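Local structure of mRNA-binding protein PUF3 (Saccharomyces cerevisiae, 3K49) at residues H32-E35 against F36-Q40; D68-E71 against L72-V76. The protein binds the 3'-UTRs of mRNAs, mostly encoding mitochondrial proteins, and promotes COX17 mRNA decay by speeding its deadenylation. All blocks are in the same frame, centred on the assembly; numbering follows the deposited sequence.

Interaction 1 of 2, residues H32-E35 against F36-Q40; sequences HSLE and FCKDQ. With nucleotides of chain B.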
ATOM      1  N   HIS A  32      27.457  16.752  25.714  1.00 61.15           N
ATOM      2  CA  HIS A  32      27.341  15.359  25.302  1.00 51.61           C
ATOM      3  C   HIS A  32      26.137  15.046  24.429  1.00 55.61           C
ATOM      4  O   HIS A  32      25.472  14.024  24.626  1.00 57.96           O
ATOM      5  CB  HIS A  32      27.310  14.492  26.557  1.00 66.16           C
ATOM      6  CG  HIS A  32      28.327  14.886  27.575  1.00 72.82           C
ATOM      7  ND1 HIS A  32      29.112  13.990  28.235  1.00 89.81           N
ATOM      8  CD2 HIS A  32      28.679  16.075  28.078  1.00 68.18           C
ATOM      9  CE1 HIS A  32      29.903  14.613  29.080  1.00 89.43           C
ATOM     10  NE2 HIS A  32      29.663  15.884  29.004  1.00 76.48           N
ATOM     11  N   SER A  33      25.874  15.902  23.447  1.00 47.17           N
ATOM     12  CA  SER A  33      24.698  15.733  22.597  1.00 59.77           C
ATOM     13  C   SER A  33      24.763  14.467  21.718  1.00 56.21           C
ATOM     14  O   SER A  33      23.825  13.662  21.703  1.00 50.62           O
ATOM     15  CB  SER A  33      24.484  16.972  21.731  1.00 48.63           C
ATOM     16  OG  SER A  33      24.290  18.118  22.535  1.00 65.76           O
ATOM     17  N   LEU A  34      25.867  14.305  20.994  1.00 41.87           N
ATOM     18  CA  LEU A  34      26.061  13.161  20.107  1.00 51.38           C
ATOM     19  C   LEU A  34      25.882  11.854  20.865  1.00 52.81           C
ATOM     20  O   LEU A  34      25.257  10.924  20.375  1.00 58.26           O
ATOM     21  CB  LEU A  34      27.446  13.207  19.475  1.00 37.84           C
ATOM     22  CG  LEU A  34      27.579  12.310  18.249  1.00 67.37           C
ATOM     23  CD1 LEU A  34      26.758  12.900  17.119  1.00 61.89           C
ATOM     24  CD2 LEU A  34      29.036  12.142  17.841  1.00 62.44           C
ATOM     25  N   GLU A  35      26.406  11.808  22.082  1.00 52.48           N
ATOM     26  CA  GLU A  35      26.301  10.622  22.922  1.00 55.72           C
ATOM     27  C   GLU A  35      24.893  10.470  23.501  1.00 51.82           C
ATOM     28  O   GLU A  35      24.476   9.379  23.871  1.00 54.51           O
ATOM     29  CB  GLU A  35      27.357  10.684  24.033  1.00 62.07           C
ATOM     30  CG  GLU A  35      27.081   9.825  25.260  1.00 67.96           C
ATOM     31  CD  GLU A  35      27.771  10.369  26.515  1.00 87.88           C
ATOM     32  OE1 GLU A  35      28.880  10.945  26.401  1.00 81.34           O
ATOM     33  OE2 GLU A  35      27.192  10.230  27.617  1.00 87.55           O
ATOM     34  N   PHE A  36      24.154  11.568  23.591  1.00 53.77           N
ATOM     35  CA  PHE A  36      22.742  11.467  23.961  1.00 51.08           C
ATOM     36  C   PHE A  36      21.894  10.962  22.806  1.00 48.19           C
ATOM     37  O   PHE A  36      20.929  10.224  23.008  1.00 50.66           O
ATOM     38  CB  PHE A  36      22.207  12.807  24.438  1.00 53.75           C
ATOM     39  CG  PHE A  36      22.090  12.910  25.931  1.00 57.51           C
ATOM     40  CD1 PHE A  36      23.225  12.965  26.725  1.00 61.89           C
ATOM     41  CD2 PHE A  36      20.845  12.954  26.540  1.00 53.24           C
ATOM     42  CE1 PHE A  36      23.127  13.065  28.098  1.00 56.10           C
ATOM     43  CE2 PHE A  36      20.738  13.051  27.916  1.00 67.42           C
ATOM     44  CZ  PHE A  36      21.886  13.104  28.697  1.00 57.93           C
ATOM     45  N   CYS A  37      22.265  11.362  21.594  1.00 41.66           N
ATOM     46  CA  CYS A  37      21.544  10.968  20.399  1.00 42.12           C
ATOM     47  C   CYS A  37      21.739   9.489  20.065  1.00 53.50           C
ATOM     48  O   CYS A  37      20.826   8.850  19.533  1.00 46.00           O
ATOM     49  CB  CYS A  37      21.979  11.821  19.209  1.00 49.44           C
ATOM     50  SG  CYS A  37      21.578  13.562  19.351  1.00 59.38           S
ATOM     51  N   LYS A  38      22.920   8.942  20.365  1.00 44.87           N
ATOM     52  CA  LYS A  38      23.190   7.547  20.007  1.00 44.83           C
ATOM     53  C   LYS A  38      22.675   6.578  21.055  1.00 43.14           C
ATOM     54  O   LYS A  38      22.812   5.366  20.916  1.00 50.95           O
ATOM     55  CB  LYS A  38      24.671   7.305  19.727  1.00 38.99           C
ATOM     56  CG  LYS A  38      25.181   8.042  18.504  1.00 43.27           C
ATOM     57  CD  LYS A  38      26.624   7.694  18.237  1.00 54.91           C
ATOM     58  CE  LYS A  38      27.182   8.473  17.059  1.00 66.48           C
ATOM     59  NZ  LYS A  38      28.673   8.529  17.114  1.00 78.25           N
ATOM     60  N   ASP A  39      22.076   7.124  22.101  1.00 42.72           N
ATOM     61  CA  ASP A  39      21.550   6.328  23.197  1.00 45.87           C
ATOM     62  C   ASP A  39      20.038   6.322  23.091  1.00 42.32           C
ATOM     63  O   ASP A  39      19.442   7.356  22.800  1.00 46.68           O
ATOM     64  CB  ASP A  39      21.970   6.961  24.521  1.00 43.35           C
ATOM     65  CG  ASP A  39      21.437   6.208  25.719  1.00 59.61           C
ATOM     66  OD1 ASP A  39      21.875   5.053  25.947  1.00 73.54           O
ATOM     67  OD2 ASP A  39      20.591   6.783  26.437  1.00 64.49           O
ATOM     68  N   GLN A  40      19.397   5.183  23.336  1.00 39.22           N
ATOM     69  CA  GLN A  40      17.946   5.126  23.137  1.00 49.06           C
ATOM     70  C   GLN A  40      17.193   6.122  24.016  1.00 53.13           C
ATOM     71  O   GLN A  40      16.350   6.885  23.539  1.00 55.05           O
ATOM     72  CB  GLN A  40      17.382   3.722  23.359  1.00 50.08           C
ATOM     73  CG  GLN A  40      15.853   3.706  23.363  1.00 49.17           C
ATOM     74  CD  GLN A  40      15.253   2.318  23.264  1.00 54.31           C
ATOM     75  OE1 GLN A  40      14.057   2.166  23.019  1.00 65.90           O
ATOM     76  NE2 GLN A  40      16.075   1.299  23.457  1.00 54.47           N
TER
ATOM     77  P     A B  10      11.807  -1.619  15.977  1.00 70.18           P
ATOM     78  OP1   A B  10      12.133  -3.042  16.219  1.00 64.40           O
ATOM     79  OP2   A B  10      10.393  -1.195  15.818  1.00 69.04           O
ATOM     80  O5'   A B  10      12.464  -0.736  17.135  1.00 73.12           O
ATOM     81  C5'   A B  10      13.879  -0.695  17.284  1.00 56.23           C
ATOM     82  C4'   A B  10      14.260  -0.136  18.639  1.00 60.45           C
ATOM     83  O4'   A B  10      14.176   1.315  18.583  1.00 67.14           O
ATOM     84  C3'   A B  10      13.406  -0.570  19.829  1.00 63.44           C
ATOM     85  O3'   A B  10      14.209  -0.555  21.008  1.00 69.76           O
ATOM     86  C2'   A B  10      12.424   0.585  19.948  1.00 62.71           C
ATOM     87  O2'   A B  10      11.888   0.720  21.250  1.00 72.52           O
ATOM     88  C1'   A B  10      13.339   1.768  19.615  1.00 60.63           C
ATOM     89  N9    A B  10      12.630   2.970  19.176  1.00 59.93           N
ATOM     90  C8    A B  10      11.439   3.047  18.498  1.00 49.69           C
ATOM     91  N7    A B  10      11.032   4.277  18.284  1.00 53.13           N
ATOM     92  C5    A B  10      12.028   5.061  18.847  1.00 56.00           C
ATOM     93  C6    A B  10      12.191   6.457  18.957  1.00 50.60           C
ATOM     94  N6    A B  10      11.322   7.338  18.459  1.00 42.35           N
ATOM     95  N1    A B  10      13.290   6.915  19.590  1.00 49.05           N
ATOM     96  C2    A B  10      14.175   6.030  20.069  1.00 45.12           C
ATOM     97  N3    A B  10      14.140   4.701  20.019  1.00 48.43           N
ATOM     98  C4    A B  10      13.027   4.273  19.390  1.00 58.09           C
TER

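Interaction 2 of 2, residues D68-E71 against L72-V76; sequences DAIE and LSNDV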
ATOM      1  N   ASP A  68      28.029  15.796  12.597  1.00 55.44           N
ATOM      2  CA  ASP A  68      27.822  14.360  12.674  1.00 43.59           C
ATOM      3  C   ASP A  68      26.412  13.981  12.252  1.00 44.03           C
ATOM      4  O   ASP A  68      25.904  12.952  12.675  1.00 50.89           O
ATOM      5  CB  ASP A  68      28.088  13.864  14.093  1.00 47.54           C
ATOM      6  CG  ASP A  68      29.493  14.182  14.564  1.00 79.92           C
ATOM      7  OD1 ASP A  68      30.064  15.188  14.089  1.00 89.72           O
ATOM      8  OD2 ASP A  68      30.029  13.431  15.408  1.00 90.37           O
ATOM      9  N   ALA A  69      25.790  14.811  11.418  1.00 44.54           N
ATOM     10  CA  ALA A  69      24.430  14.565  10.945  1.00 40.08           C
ATOM     11  C   ALA A  69      24.314  13.273  10.118  1.00 48.83           C
ATOM     12  O   ALA A  69      23.422  12.461  10.363  1.00 46.92           O
ATOM     13  CB  ALA A  69      23.935  15.753  10.156  1.00 38.97           C
ATOM     14  N   ILE A  70      25.217  13.082   9.155  1.00 50.41           N
ATOM     15  CA  ILE A  70      25.237  11.858   8.348  1.00 42.21           C
ATOM     16  C   ILE A  70      25.306  10.621   9.238  1.00 45.65           C
ATOM     17  O   ILE A  70      24.506   9.697   9.096  1.00 48.80           O
ATOM     18  CB  ILE A  70      26.442  11.816   7.400  1.00 40.08           C
ATOM     19  CG1 ILE A  70      26.210  12.716   6.191  1.00 43.92           C
ATOM     20  CG2 ILE A  70      26.715  10.380   6.957  1.00 34.24           C
ATOM     21  CD1 ILE A  70      24.884  12.460   5.499  1.00 51.56           C
ATOM     22  N   GLU A  71      26.257  10.610  10.168  1.00 41.62           N
ATOM     23  CA  GLU A  71      26.403   9.486  11.092  1.00 43.64           C
ATOM     24  C   GLU A  71      25.148   9.223  11.929  1.00 48.53           C
ATOM     25  O   GLU A  71      24.682   8.086  12.037  1.00 48.76           O
ATOM     26  CB  GLU A  71      27.612   9.692  12.005  1.00 49.56           C
ATOM     27  CG  GLU A  71      27.799   8.577  13.013  1.00 64.79           C
ATOM     28  CD  GLU A  71      28.863   8.889  14.049  1.00 80.50           C
ATOM     29  OE1 GLU A  71      29.228  10.077  14.205  1.00 77.94           O
ATOM     30  OE2 GLU A  71      29.331   7.937  14.712  1.00 86.73           O
ATOM     31  N   LEU A  72      24.595  10.276  12.516  1.00 46.43           N
ATOM     32  CA  LEU A  72      23.335  10.151  13.239  1.00 41.73           C
ATOM     33  C   LEU A  72      22.220   9.644  12.338  1.00 34.68           C
ATOM     34  O   LEU A  72      21.372   8.841  12.762  1.00 34.15           O
ATOM     35  CB  LEU A  72      22.940  11.479  13.892  1.00 37.30           C
ATOM     36  CG  LEU A  72      23.916  11.908  14.994  1.00 46.19           C
ATOM     37  CD1 LEU A  72      23.438  13.172  15.686  1.00 47.14           C
ATOM     38  CD2 LEU A  72      24.141  10.752  15.993  1.00 36.10           C
ATOM     39  N   SER A  73      22.211  10.108  11.094  1.00 31.38           N
ATOM     40  CA  SER A  73      21.170   9.678  10.163  1.00 43.04           C
ATOM     41  C   SER A  73      21.196   8.165  10.007  1.00 44.31           C
ATOM     42  O   SER A  73      20.153   7.546   9.789  1.00 52.09           O
ATOM     43  CB  SER A  73      21.319  10.349   8.797  1.00 37.78           C
ATOM     44  OG  SER A  73      21.001  11.723   8.893  1.00 33.66           O
ATOM     45  N   ASN A  74      22.390   7.581  10.128  1.00 34.93           N
ATOM     46  CA  ASN A  74      22.574   6.140   9.993  1.00 36.68           C
ATOM     47  C   ASN A  74      22.352   5.370  11.288  1.00 38.74           C
ATOM     48  O   ASN A  74      22.275   4.145  11.286  1.00 51.89           O
ATOM     49  CB  ASN A  74      23.979   5.828   9.476  1.00 45.66           C
ATOM     50  CG  ASN A  74      24.216   6.348   8.074  1.00 53.85           C
ATOM     51  OD1 ASN A  74      23.272   6.612   7.328  1.00 65.77           O
ATOM     52  ND2 ASN A  74      25.482   6.496   7.703  1.00 64.54           N
ATOM     53  N   ASP A  75      22.244   6.084  12.400  1.00 46.36           N
ATOM     54  CA  ASP A  75      22.189   5.433  13.707  1.00 33.77           C
ATOM     55  C   ASP A  75      20.780   5.034  14.117  1.00 33.80           C
ATOM     56  O   ASP A  75      19.818   5.748  13.861  1.00 48.03           O
ATOM     57  CB  ASP A  75      22.836   6.312  14.773  1.00 32.78           C
ATOM     58  CG  ASP A  75      22.910   5.626  16.136  1.00 53.01           C
ATOM     59  OD1 ASP A  75      24.018   5.181  16.551  1.00 55.90           O
ATOM     60  OD2 ASP A  75      21.845   5.528  16.787  1.00 53.76           O
ATOM     61  N   VAL A  76      20.675   3.887  14.769  1.00 38.69           N
ATOM     62  CA  VAL A  76      19.396   3.316  15.180  1.00 40.57           C
ATOM     63  C   VAL A  76      18.559   4.235  16.052  1.00 32.47           C
ATOM     64  O   VAL A  76      17.324   4.179  16.025  1.00 41.42           O
ATOM     65  CB  VAL A  76      19.595   2.021  15.991  1.00 48.32           C
ATOM     66  CG1 VAL A  76      20.347   2.317  17.287  1.00 48.90           C
ATOM     67  CG2 VAL A  76      18.256   1.367  16.285  1.00 35.35           C
TER

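Interaction 1 of 2, residues H32-E35 against F36-Q40
Just past the end of helix 33-37, the side chain of Lys38 reaches back across Leu34. Its CG lies beside its own backbone N, opposite the carbonyl carbon (chi1 -66°), and from there the chain runs extended to NZ. Lys38 CG passes Leu34 O at 3.4 Å, and Lys38 NZ ends 3.7 Å from Leu34 CD2, the two side chains crossing obliquely. The polar end of the lysine is engaged elsewhere, in a salt bridge to Glu71, while its backbone N donates to Leu34 O at 3.1 Å. A methionine in place of Lys38 would probably keep some of the cover over Leu34 but leave the Glu71 carboxylate without its cationic mate.

Phe36 occupies a different side of the helix. Its chi1 of -102° departs from a staggered position, and Phe36 CD1 brings the ring edge to His32 O at 3.3 Å, near the ring plane. The same carbonyl accepts the Phe36 backbone N at 3.0 Å. The ring also packs on Leu7, Phe45 and Ile46, within the hydrophobic layer between this helix and its neighbours. The helix belongs to the first Pumilio repeat of the PUM-HD, the curved all-helical array that binds RNA. Next along the chain, Cys37 N donates to Ser33 O at 2.8 Å with a C=O...N angle of 165°; the Ser33 hydroxyl meanwhile pairs with Glu64.

Past the helix end, Asp39 rests CB on Glu35 O at 3.5 Å, and its carboxylate turns forward to cap the next helix through OD2 and the backbone N of Gly42. Gln40 follows with an extended side chain, whose OE1 accepts the ribose hydroxyl O2' of A10 of chain B at 3.2 Å and O3' only weakly.

Interaction 2 of 2, residues D68-E71 against L72-V76
Ser73 hydrogen-bonds twice to the carbonyl of Ala69, and its side chain can be traced outward from the helix 69-74. Ser73 CB lies 3.3 Å from Ile70 O and 3.4 Å from Ala69 O, just over the preceding turn. From CB, a chi1 of -70° sets the hydroxyl opposite the Ser73 carbonyl carbon and beside its backbone N, which directs it back up the helix. Ser73 OG, the tip, then donates to Ala69 O at 2.9 Å, approaching from above the carbonyl plane, 45° out of it. The backbone N of Ser73 reaches the same oxygen of Ala69 at 2.7 Å, tilted only 18° from that plane. Around this buried serine are Phe101, Ala114 and Val117, all of the third Pumilio repeat, so this face of a second-repeat helix packs against the next repeat.

On another side of the helix, Leu72 sets CG 3.2 Å from Asp68 O, which also accepts the Leu72 backbone N at 3.0 Å.

Because the hydroxyl returns to the main chain of its own helix, the serine satisfies its donor internally, and a polar group can sit among apolar side chains with Ala69 O gripped by two donors.

How the interactions relate
The two interactions occupy short helices of consecutive Pumilio repeats, with centres about 11 Å apart, and they touch directly. Apolar packing joins them where Leu34 CD1 meets Leu72 CD2 at 3.6 Å. Beside it, Lys38 NZ forms a salt bridge with Glu71 OE2 at 2.6 Å, and Lys38 CG lies 3.7 Å from Asp75 OD1. Glu71 OE2 and Asp75 OD1 are 6.3 Å apart, and the lysine beside them probably eases any repulsion between the two carboxylates. Both interactions lie close to the RNA: Gln40 of 36-40 hydrogen-bonds A10 of chain B, and the nearest atom of interaction 2 is about 4 Å from the nucleic acid.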